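Local coordinates for aldehyde dehydrogenase (Staphylococcus aureus, PDB 6K10), which oxidises the carotenoid aldehyde 4,4'-diaponeurosporen-4-al to 4,4'-diaponeurosporenoic acid with NAD+ in the biosynthesis of staphyloxanthin, at residues 332-335 and 336-339; 295-298 and 299-302; 266-269 and 270-274; 239-242 and 243-247; 231-234 and 235-239. The protein carries 1 engineered substitution. One frame throughout, in Å; residues are numbered along the deposited sequence.

Contact 1. Residues 332-335 and 336-339; sequences HVTS and DSAI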
# COMPACT_ATOMS: atom_id res chain seq x y z
N HIS A 332 -17.83 13.27 34.11
CA HIS A 332 -17.07 12.55 35.14
C HIS A 332 -16.71 11.13 34.69
O HIS A 332 -16.64 10.21 35.51
CB HIS A 332 -17.83 12.51 36.47
CG HIS A 332 -18.25 13.85 36.97
ND1 HIS A 332 -19.57 14.22 37.12
CD2 HIS A 332 -17.52 14.93 37.36
CE1 HIS A 332 -19.64 15.45 37.58
NE2 HIS A 332 -18.41 15.91 37.73
N VAL A 333 -16.47 10.96 33.40
CA VAL A 333 -16.13 9.65 32.84
C VAL A 333 -14.64 9.39 33.06
O VAL A 333 -13.82 10.32 32.99
CB VAL A 333 -16.50 9.60 31.35
CG1 VAL A 333 -15.95 8.34 30.69
CG2 VAL A 333 -18.01 9.67 31.19
N THR A 334 -14.29 8.14 33.34
CA THR A 334 -12.92 7.75 33.59
C THR A 334 -12.48 6.68 32.59
O THR A 334 -13.27 6.18 31.78
CB THR A 334 -12.73 7.21 35.01
OG1 THR A 334 -13.27 5.89 35.09
CG2 THR A 334 -13.42 8.11 36.02
N SER A 335 -11.20 6.32 32.68
CA SER A 335 -10.66 5.24 31.87
C SER A 335 -11.32 3.90 32.20
O SER A 335 -11.36 3.01 31.35
CB SER A 335 -9.15 5.15 32.08
OG SER A 335 -8.85 4.50 33.30
N ASP A 336 -11.85 3.76 33.41
CA ASP A 336 -12.49 2.51 33.82
C ASP A 336 -13.89 2.35 33.25
O ASP A 336 -14.39 1.22 33.21
CB ASP A 336 -12.60 2.44 35.35
CG ASP A 336 -11.25 2.45 36.03
OD1 ASP A 336 -10.31 1.82 35.51
OD2 ASP A 336 -11.14 3.09 37.10
N SER A 337 -14.52 3.44 32.83
CA SER A 337 -15.92 3.39 32.43
C SER A 337 -16.13 2.41 31.28
O SER A 337 -15.28 2.27 30.40
CB SER A 337 -16.40 4.78 32.01
OG SER A 337 -16.53 5.63 33.14
N ALA A 338 -17.27 1.71 31.31
CA ALA A 338 -17.62 0.82 30.21
C ALA A 338 -17.66 1.57 28.89
O ALA A 338 -17.30 1.02 27.84
CB ALA A 338 -18.97 0.15 30.49
N ILE A 339 -18.08 2.83 28.92
CA ILE A 339 -18.16 3.64 27.71
C ILE A 339 -16.79 3.94 27.12
O ILE A 339 -16.69 4.31 25.94
CB ILE A 339 -18.95 4.93 28.00
CG1 ILE A 339 -19.40 5.60 26.71
CG2 ILE A 339 -18.11 5.89 28.84
CD1 ILE A 339 -20.54 4.88 26.02

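Contact 2. Residues 295-298 and 299-302; sequences LKHY and HRLT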
# COMPACT_ATOMS: atom_id res chain seq x y z
N LEU A 295 -31.66 -4.11 16.39
CA LEU A 295 -31.91 -4.28 17.82
C LEU A 295 -30.66 -4.68 18.58
O LEU A 295 -30.52 -4.33 19.76
CB LEU A 295 -33.02 -5.31 18.03
CG LEU A 295 -34.42 -4.76 17.79
CD1 LEU A 295 -35.45 -5.88 17.84
CD2 LEU A 295 -34.75 -3.68 18.81
N LYS A 296 -29.75 -5.42 17.95
CA LYS A 296 -28.52 -5.81 18.63
C LYS A 296 -27.68 -4.59 18.98
O LYS A 296 -27.24 -4.44 20.13
CB LYS A 296 -27.71 -6.78 17.76
CG LYS A 296 -26.34 -7.10 18.32
CD LYS A 296 -26.44 -7.68 19.73
CE LYS A 296 -25.09 -8.13 20.25
NZ LYS A 296 -25.17 -8.60 21.66
N HIS A 297 -27.46 -3.70 18.01
CA HIS A 297 -26.69 -2.49 18.30
C HIS A 297 -27.46 -1.54 19.20
O HIS A 297 -26.85 -0.82 20.00
CB HIS A 297 -26.29 -1.80 16.99
CG HIS A 297 -25.10 -2.41 16.33
ND1 HIS A 297 -23.84 -2.36 16.87
CD2 HIS A 297 -24.98 -3.10 15.16
CE1 HIS A 297 -22.99 -2.98 16.07
NE2 HIS A 297 -23.66 -3.43 15.03
N TYR A 298 -28.79 -1.51 19.08
CA TYR A 298 -29.59 -0.70 19.99
C TYR A 298 -29.39 -1.15 21.44
O TYR A 298 -29.19 -0.33 22.34
CB TYR A 298 -31.06 -0.78 19.60
CG TYR A 298 -31.99 -0.15 20.62
CD1 TYR A 298 -32.27 1.21 20.58
CD2 TYR A 298 -32.58 -0.91 21.61
CE1 TYR A 298 -33.11 1.79 21.51
CE2 TYR A 298 -33.42 -0.35 22.55
CZ TYR A 298 -33.68 1.01 22.49
OH TYR A 298 -34.52 1.57 23.43
N HIS A 299 -29.44 -2.46 21.68
CA HIS A 299 -29.26 -2.97 23.03
C HIS A 299 -27.82 -2.83 23.50
O HIS A 299 -27.58 -2.64 24.70
CB HIS A 299 -29.71 -4.43 23.11
CG HIS A 299 -31.20 -4.60 23.04
ND1 HIS A 299 -31.80 -5.62 22.33
CD2 HIS A 299 -32.20 -3.88 23.59
CE1 HIS A 299 -33.11 -5.52 22.46
NE2 HIS A 299 -33.38 -4.47 23.21
N ARG A 300 -26.86 -2.94 22.58
CA ARG A 300 -25.47 -2.64 22.93
C ARG A 300 -25.35 -1.23 23.49
O ARG A 300 -24.63 -1.00 24.47
CB ARG A 300 -24.58 -2.81 21.70
CG ARG A 300 -23.13 -2.46 21.93
CD ARG A 300 -22.32 -2.60 20.65
NE ARG A 300 -22.74 -1.66 19.62
CZ ARG A 300 -22.40 -0.37 19.59
NH1 ARG A 300 -22.83 0.41 18.61
NH2 ARG A 300 -21.62 0.13 20.54
N LEU A 301 -26.06 -0.28 22.89
CA LEU A 301 -25.93 1.12 23.29
C LEU A 301 -26.77 1.44 24.53
O LEU A 301 -26.34 2.24 25.37
CB LEU A 301 -26.31 2.03 22.13
CG LEU A 301 -25.30 2.14 20.98
CD1 LEU A 301 -25.96 2.68 19.73
CD2 LEU A 301 -24.13 3.02 21.40
N THR A 302 -27.95 0.83 24.67
CA THR A 302 -28.72 1.04 25.89
C THR A 302 -28.07 0.36 27.09
O THR A 302 -28.22 0.83 28.22
CB THR A 302 -30.17 0.55 25.73
OG1 THR A 302 -30.18 -0.86 25.48
CG2 THR A 302 -30.85 1.28 24.58

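Contact 3. Residues 266-269 and 270-274; sequences DLIT and ALSKT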
# COMPACT_ATOMS: atom_id res chain seq x y z
N ASP A 266 -18.34 24.93 30.61
CA ASP A 266 -18.70 25.73 29.45
C ASP A 266 -19.03 24.85 28.25
O ASP A 266 -20.00 25.11 27.52
CB ASP A 266 -17.57 26.70 29.09
CG ASP A 266 -17.41 27.81 30.11
OD1 ASP A 266 -18.41 28.22 30.72
OD2 ASP A 266 -16.26 28.28 30.28
N LEU A 267 -18.24 23.80 28.03
CA LEU A 267 -18.47 22.93 26.88
C LEU A 267 -19.78 22.17 27.02
O LEU A 267 -20.54 22.06 26.05
CB LEU A 267 -17.30 21.96 26.72
CG LEU A 267 -17.40 21.04 25.50
CD1 LEU A 267 -17.37 21.85 24.21
CD2 LEU A 267 -16.30 19.99 25.53
N ILE A 268 -20.06 21.64 28.21
CA ILE A 268 -21.31 20.92 28.42
C ILE A 268 -22.50 21.82 28.16
O ILE A 268 -23.47 21.43 27.50
CB ILE A 268 -21.34 20.33 29.85
CG1 ILE A 268 -20.30 19.22 29.98
CG2 ILE A 268 -22.74 19.81 30.17
CD1 ILE A 268 -20.30 18.55 31.33
N THR A 269 -22.44 23.06 28.66
CA THR A 269 -23.51 24.02 28.43
C THR A 269 -23.70 24.27 26.94
O THR A 269 -24.83 24.28 26.43
CB THR A 269 -23.22 25.32 29.16
OG1 THR A 269 -23.29 25.11 30.58
CG2 THR A 269 -24.21 26.41 28.76
N ALA A 270 -22.60 24.47 26.21
CA ALA A 270 -22.69 24.79 24.79
C ALA A 270 -23.17 23.59 23.98
O ALA A 270 -23.97 23.75 23.05
CB ALA A 270 -21.34 25.28 24.27
N LEU A 271 -22.70 22.39 24.32
CA LEU A 271 -23.16 21.19 23.62
C LEU A 271 -24.66 20.99 23.79
O LEU A 271 -25.37 20.69 22.83
CB LEU A 271 -22.40 19.96 24.11
CG LEU A 271 -20.93 19.81 23.73
CD1 LEU A 271 -20.27 18.77 24.62
CD2 LEU A 271 -20.78 19.43 22.26
N SER A 272 -25.15 21.15 25.02
CA SER A 272 -26.58 21.00 25.27
C SER A 272 -27.39 22.04 24.50
O SER A 272 -28.42 21.73 23.91
CB SER A 272 -26.86 21.11 26.77
OG SER A 272 -26.07 20.19 27.51
N LYS A 273 -26.92 23.29 24.51
CA LYS A 273 -27.60 24.34 23.77
C LYS A 273 -27.62 24.05 22.27
O LYS A 273 -28.65 24.24 21.61
CB LYS A 273 -26.92 25.69 24.03
CG LYS A 273 -27.43 26.82 23.17
CD LYS A 273 -26.66 28.09 23.43
CE LYS A 273 -27.50 29.12 24.15
NZ LYS A 273 -26.80 30.43 24.25
N THR A 274 -26.50 23.58 21.73
CA THR A 274 -26.42 23.28 20.30
C THR A 274 -27.37 22.16 19.92
O THR A 274 -28.05 22.22 18.89
CB THR A 274 -24.98 22.91 19.94
OG1 THR A 274 -24.15 24.07 20.02
CG2 THR A 274 -24.91 22.33 18.53

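Contact 4. Residues 239-242 and 243-247; sequences ICFG and KFTNA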
# COMPACT_ATOMS: atom_id res chain seq x y z
N ILE A 239 -18.57 19.78 16.78
CA ILE A 239 -18.53 18.47 17.41
C ILE A 239 -19.87 17.76 17.24
O ILE A 239 -19.92 16.59 16.81
CB ILE A 239 -18.15 18.58 18.90
CG1 ILE A 239 -16.66 18.89 19.07
CG2 ILE A 239 -18.51 17.30 19.65
CD1 ILE A 239 -16.29 19.44 20.44
N CYS A 240 -20.97 18.45 17.56
CA CYS A 240 -22.29 17.83 17.44
C CYS A 240 -22.60 17.46 16.00
O CYS A 240 -23.24 16.43 15.74
CB CYS A 240 -23.36 18.78 17.99
SG CYS A 240 -23.42 18.91 19.79
N PHE A 241 -22.16 18.29 15.04
CA PHE A 241 -22.33 17.97 13.63
C PHE A 241 -21.69 16.63 13.28
O PHE A 241 -22.33 15.76 12.68
CB PHE A 241 -21.74 19.09 12.78
CG PHE A 241 -21.64 18.75 11.32
CD1 PHE A 241 -22.75 18.81 10.49
CD2 PHE A 241 -20.43 18.36 10.77
CE1 PHE A 241 -22.65 18.50 9.15
CE2 PHE A 241 -20.33 18.04 9.43
CZ PHE A 241 -21.44 18.11 8.62
N GLY A 242 -20.43 16.45 13.66
CA GLY A 242 -19.73 15.21 13.36
C GLY A 242 -20.14 14.04 14.22
O GLY A 242 -20.01 12.89 13.79
N LYS A 243 -20.65 14.30 15.43
CA LYS A 243 -21.00 13.23 16.35
C LYS A 243 -22.39 12.67 16.10
O LYS A 243 -22.56 11.45 16.09
CB LYS A 243 -20.91 13.73 17.80
CG LYS A 243 -21.48 12.77 18.83
CD LYS A 243 -20.74 11.44 18.79
CE LYS A 243 -21.03 10.59 20.02
NZ LYS A 243 -20.15 9.39 20.06
N PHE A 244 -23.39 13.52 15.88
CA PHE A 244 -24.77 13.07 15.86
C PHE A 244 -25.35 12.95 14.46
O PHE A 244 -26.51 12.55 14.31
CB PHE A 244 -25.61 13.99 16.74
CG PHE A 244 -25.20 13.92 18.18
CD1 PHE A 244 -25.47 12.79 18.93
CD2 PHE A 244 -24.48 14.95 18.77
CE1 PHE A 244 -25.07 12.70 20.25
CE2 PHE A 244 -24.08 14.87 20.09
CZ PHE A 244 -24.37 13.74 20.83
N THR A 245 -24.58 13.27 13.43
CA THR A 245 -24.86 12.77 12.09
C THR A 245 -24.88 11.25 12.12
O THR A 245 -24.02 10.61 12.73
CB THR A 245 -23.80 13.27 11.10
OG1 THR A 245 -23.97 14.68 10.90
CG2 THR A 245 -23.92 12.55 9.77
N ASN A 246 -25.89 10.66 11.47
CA ASN A 246 -26.07 9.20 11.41
C ASN A 246 -26.19 8.58 12.80
O ASN A 246 -25.86 7.41 12.99
CB ASN A 246 -24.94 8.53 10.62
CG ASN A 246 -25.35 7.20 10.02
OD1 ASN A 246 -26.53 6.97 9.75
ND2 ASN A 246 -24.38 6.31 9.83
N ALA A 247 -26.68 9.36 13.76
CA ALA A 247 -26.85 8.91 15.14
C ALA A 247 -25.55 8.35 15.72
O ALA A 247 -25.56 7.39 16.50
CB ALA A 247 -27.99 7.89 15.25
O HOH W 1 -21.60 10.51 13.16

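Contact 5. Residues 231-234 and 235-239; sequences NIKV and ASERI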
# COMPACT_ATOMS: atom_id res chain seq x y z
N ASN A 231 -12.71 28.06 20.98
CA ASN A 231 -14.00 28.73 20.83
C ASN A 231 -15.06 27.70 21.18
O ASN A 231 -15.37 26.81 20.39
CB ASN A 231 -14.17 29.25 19.41
CG ASN A 231 -15.42 30.10 19.24
OD1 ASN A 231 -16.47 29.80 19.81
ND2 ASN A 231 -15.31 31.16 18.45
N ILE A 232 -15.64 27.82 22.38
CA ILE A 232 -16.43 26.74 22.95
C ILE A 232 -17.72 26.53 22.15
O ILE A 232 -18.09 25.39 21.85
CB ILE A 232 -16.72 27.01 24.43
CG1 ILE A 232 -15.41 27.14 25.21
CG2 ILE A 232 -17.59 25.91 25.02
CD1 ILE A 232 -14.64 25.84 25.32
N LYS A 233 -18.42 27.61 21.81
CA LYS A 233 -19.70 27.44 21.13
C LYS A 233 -19.51 26.90 19.72
O LYS A 233 -20.25 26.01 19.29
CB LYS A 233 -20.47 28.76 21.09
CG LYS A 233 -21.91 28.59 20.59
CD LYS A 233 -22.64 27.53 21.40
CE LYS A 233 -24.11 27.44 21.05
NZ LYS A 233 -24.36 27.02 19.64
N VAL A 234 -18.53 27.43 18.98
CA VAL A 234 -18.24 26.92 17.65
C VAL A 234 -17.75 25.48 17.72
O VAL A 234 -18.09 24.65 16.87
CB VAL A 234 -17.23 27.83 16.93
CG1 VAL A 234 -16.90 27.27 15.55
CG2 VAL A 234 -17.79 29.24 16.81
N ALA A 235 -16.93 25.16 18.73
CA ALA A 235 -16.49 23.78 18.92
C ALA A 235 -17.68 22.86 19.13
O ALA A 235 -17.77 21.79 18.52
CB ALA A 235 -15.53 23.69 20.10
N SER A 236 -18.62 23.28 19.98
CA SER A 236 -19.78 22.44 20.27
C SER A 236 -20.63 22.21 19.03
O SER A 236 -21.20 21.13 18.85
CB SER A 236 -20.60 23.06 21.40
OG SER A 236 -21.45 24.08 20.90
N GLU A 237 -20.72 23.22 18.16
CA GLU A 237 -21.51 23.07 16.94
C GLU A 237 -20.85 22.08 15.98
O GLU A 237 -21.53 21.22 15.40
CB GLU A 237 -21.70 24.43 16.27
CG GLU A 237 -22.72 25.32 16.97
CD GLU A 237 -22.60 26.78 16.58
OE1 GLU A 237 -21.89 27.08 15.60
OE2 GLU A 237 -23.23 27.63 17.25
N ARG A 238 -19.54 22.19 15.80
CA ARG A 238 -18.84 21.30 14.88
C ARG A 238 -18.67 19.90 15.45
O ARG A 238 -18.66 18.91 14.71
CB ARG A 238 -17.50 21.92 14.48
CG ARG A 238 -17.70 23.27 13.78
CD ARG A 238 -16.41 24.03 13.50
NE ARG A 238 -16.73 25.28 12.81
CZ ARG A 238 -15.85 26.21 12.46
NH1 ARG A 238 -14.56 26.05 12.72
NH2 ARG A 238 -16.26 27.30 11.84
N ILE A 239 -18.57 19.78 16.78
CA ILE A 239 -18.53 18.47 17.41
C ILE A 239 -19.87 17.76 17.24
O ILE A 239 -19.92 16.59 16.81
CB ILE A 239 -18.15 18.58 18.90
CG1 ILE A 239 -16.66 18.89 19.07
CG2 ILE A 239 -18.51 17.30 19.65
CD1 ILE A 239 -16.29 19.44 20.44

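Contact 1. Residues 332-335 and 336-339
Asp-336 and Ser-337 fold back on Thr-334 in a tight reversal of the chain between strands 324-330 and 348-354. The backbone makes a type I beta turn, closed by Ser-337 N donating to Thr-334 O at 3.2 Å. Thr-334 also works with its hydroxyl: OG1 accepts from Asp-336 N at 3.1 Å, which adds an ST turn to the beta turn, the pair known as an ST motif. The bond is bent to 136° at the hydrogen. It is possible because OG1 lies between the backbone N and the carbonyl carbon of its own residue (chi1 75°), turned into the reversal. CB of Asp-336 packs against the same OG1 at 3.5 Å. Ser-337 returns the favour from the other end, its OG accepting a weak but straight bond from Thr-334 N at 3.4 Å. On the side toward strand 348-354 the character changes. CG1 of Val-333 meets Ser-337 OG at 3.7 Å and, on the same methyl, CG2 of Ile-339 at 3.8 Å, the two hydrocarbon side chains meeting at about a right angle. Val-333 and Ile-339 carry this apolar side onto Pro-350 of that strand. The exposed bend thus satisfies its N-H groups locally: Thr-334 OG1 takes Asp-336 N, Ser-337 OG takes Thr-334 N weakly, and Thr-334 O takes Ser-337 N, whereas the branched aliphatic pair is buried, so hydrogen bonds and apolar packing together pin the loop.

Contact 2. Residues 295-298 and 299-302
Helix 295-307 begins with these two turns, where His-297 and Arg-300 lie side by side, three residues apart and pointing the same way. Arg-300 NE donates to His-297 ND1 at 3.0 Å with an N-H...N angle of 154°, and NH1 adds a weak bond to the same nitrogen. NE sits at the imidazole edge in the ring plane, and ND1 likewise lies in the guanidinium plane, although the two planes stand 78° apart. A bend at chi3 (64°) of Arg-300 brings the guanidinium alongside the ring. The remaining end of Arg-300 is held by Glu-342 in a salt bridge and by the carbonyl of Ile-344. On another side of the helix, the edge of the Tyr-298 ring is turned toward the face of His-299 in an offset edge-to-face pair, CD2 to CD2 3.6 Å apart. One face of the same tyrosine carries a methyl: CG2 of Thr-302 makes a CH-pi contact 3.7 Å from the ring centroid, offset toward the rim. His-299 NE2 is hydrogen-bonded to Glu-320. Backbone i to i+4 bonds run throughout, such as Thr-302 N to Tyr-298 O at 2.9 Å. Since ND1 of His-297 accepts from arginine, that ring is probably neutral with its proton on NE2, and the neighbouring positive charge would be expected to favour this form.

Contact 3. Residues 266-269 and 270-274
Leu-267 and Leu-271, Ile-268 and Ser-272 are i and i+4 partners on a regular stretch of alpha-helix, the middle of helix 264-279. Four backbone bonds cross from 266-269 to 270-274: Ala-270 N to Asp-266 O, Leu-271 N to Leu-267 O at 2.8 Å, Ser-272 N to Ile-268 O at 3.0 Å and Lys-273 N to Thr-269 O. Ile-268 O is gripped a second time. Ser-272 OG donates to it at 2.9 Å, and its hydroxyl and backbone N-H reach the oxygen from opposite faces of the carbonyl plane. With chi1 at -54°, OG lies beside its own backbone N and can turn back to the carbonyl one turn earlier. The apolar side is carried by the leucines, whose side chains cross obliquely: CG of Leu-267 touches CD1 of Leu-271 at 3.8 Å. CG of Leu-271 also packs on Leu-267 O at 3.3 Å. CB of Ala-270 rests on Asp-266 O at 3.5 Å. Thr-269 OG1 bonds to Asp-265 O, one turn earlier in the helix. Leu-271 faces inward, touching Ser-236 and Cys-240 of helix 232-244 as well as Leu-329 and Ile-351 of strands 324-330 and 348-354. Ile-268 and Ser-272 cover Val-313 and Phe-314 of strand 312-314, respectively, and Thr-274 turns its hydroxyl to Ser-236 and Lys-233, so the helix lies against both the sheet and helix 232-244.

Contact 4. Residues 239-242 and 243-247
Thr-245 reaches back to Phe-241 with a bond from side chain to backbone: OG1 of Thr-245 donates to Phe-241 O at 2.7 Å, lying in the carbonyl plane. Thr-245 N reaches the same oxygen only weakly, at 3.4 Å. With chi1 at -70°, OG1 is placed beside the residue's own N and faces back along helix 232-244. The ring of Phe-244 also swings back, its CG opposite the carbonyl carbon (chi1 -64°), so that CD2 meets CB of Cys-240 at 4.1 Å and the cysteine sulfur approaches the ring edge. On one face of that ring lies CG of Lys-243, 3.5 Å above the plane and over its centre. Lys-243 leaves the helix with a bend at chi2 (60°), and its NZ is hydrogen-bonded to the carbonyls of Pro-254, Ile-348 and Gly-346. Phe-241 reaches His-449 of the second subunit. Here a threonine hydroxyl supplies the short bond where the backbone N-H gives only a weak one, and the three carbonyl oxygens around the lysine NZ probably offset the cost of burying its charge while its aliphatic part covers an aromatic face.

Contact 5. Residues 231-234 and 235-239
Arg-238 lays one face of its guanidinium on a methyl group of Val-234, one turn earlier in helix 232-244, the helix of the beta-alpha-beta unit between strands 223-226 and 256-260. CG1 of Val-234 stands 3.3 Å above the plane, over its centre, nearest NE and CZ, both at 3.4 Å. The arginine chain is extended from CG to NE and runs beside the valine, pointing the same way. At the rim its nitrogens are taken by backbone oxygens: NH1 by Asn-398 O, NH2 by Ser-441 O of the second subunit. Asn-231 starts the helix as N-cap, its OD1 accepting from Val-234 N at 3.2 Å; the donor lies above the amide plane, not in it. Another flat group, the carboxylate of Glu-237, forms a salt bridge through OE2, which takes Lys-233 NZ at 2.7 Å on its anti lone pair. Bends at chi2 and chi4 fold the lysine up to it, and a second salt bridge to Glu-277 and a bond to Thr-274 OG1 share the same ammonium. Lys-233 O is also held twice, by Glu-237 N at 3.0 Å and by Ser-236 OG at 2.8 Å, both from the same face of its plane. The serine hydroxyl sits between the backbone N and carbonyl carbon of its residue (chi1 81°), which carries it back toward that oxygen. One turn on from Asn-231, CB of Ala-235 lies 3.1 Å from Asn-231 O.

In the fold
Contacts 4 and 5 are the two ends of helix 232-244, sharing Ile-239. The more buried 239-247 end is mostly apolar, with a lysine spent on carbonyls; the 231-239 end carries charged side chains, with Arg-238 bonded to a backbone oxygen of the second subunit. Both pack on that subunit. Contact 3, on helix 264-279, packs against contact 4 by apolar atoms and meets contact 5 by polar ones. Contacts 1 and 2 stand apart, without touching these or each other. The first is a loop turn, polar on its solvent side; the second is partly buried, with an Arg-His bond on one side and a buried tyrosine on another. The helical contacts rely on i to i+4 bonds, contact 1 on turn bonds.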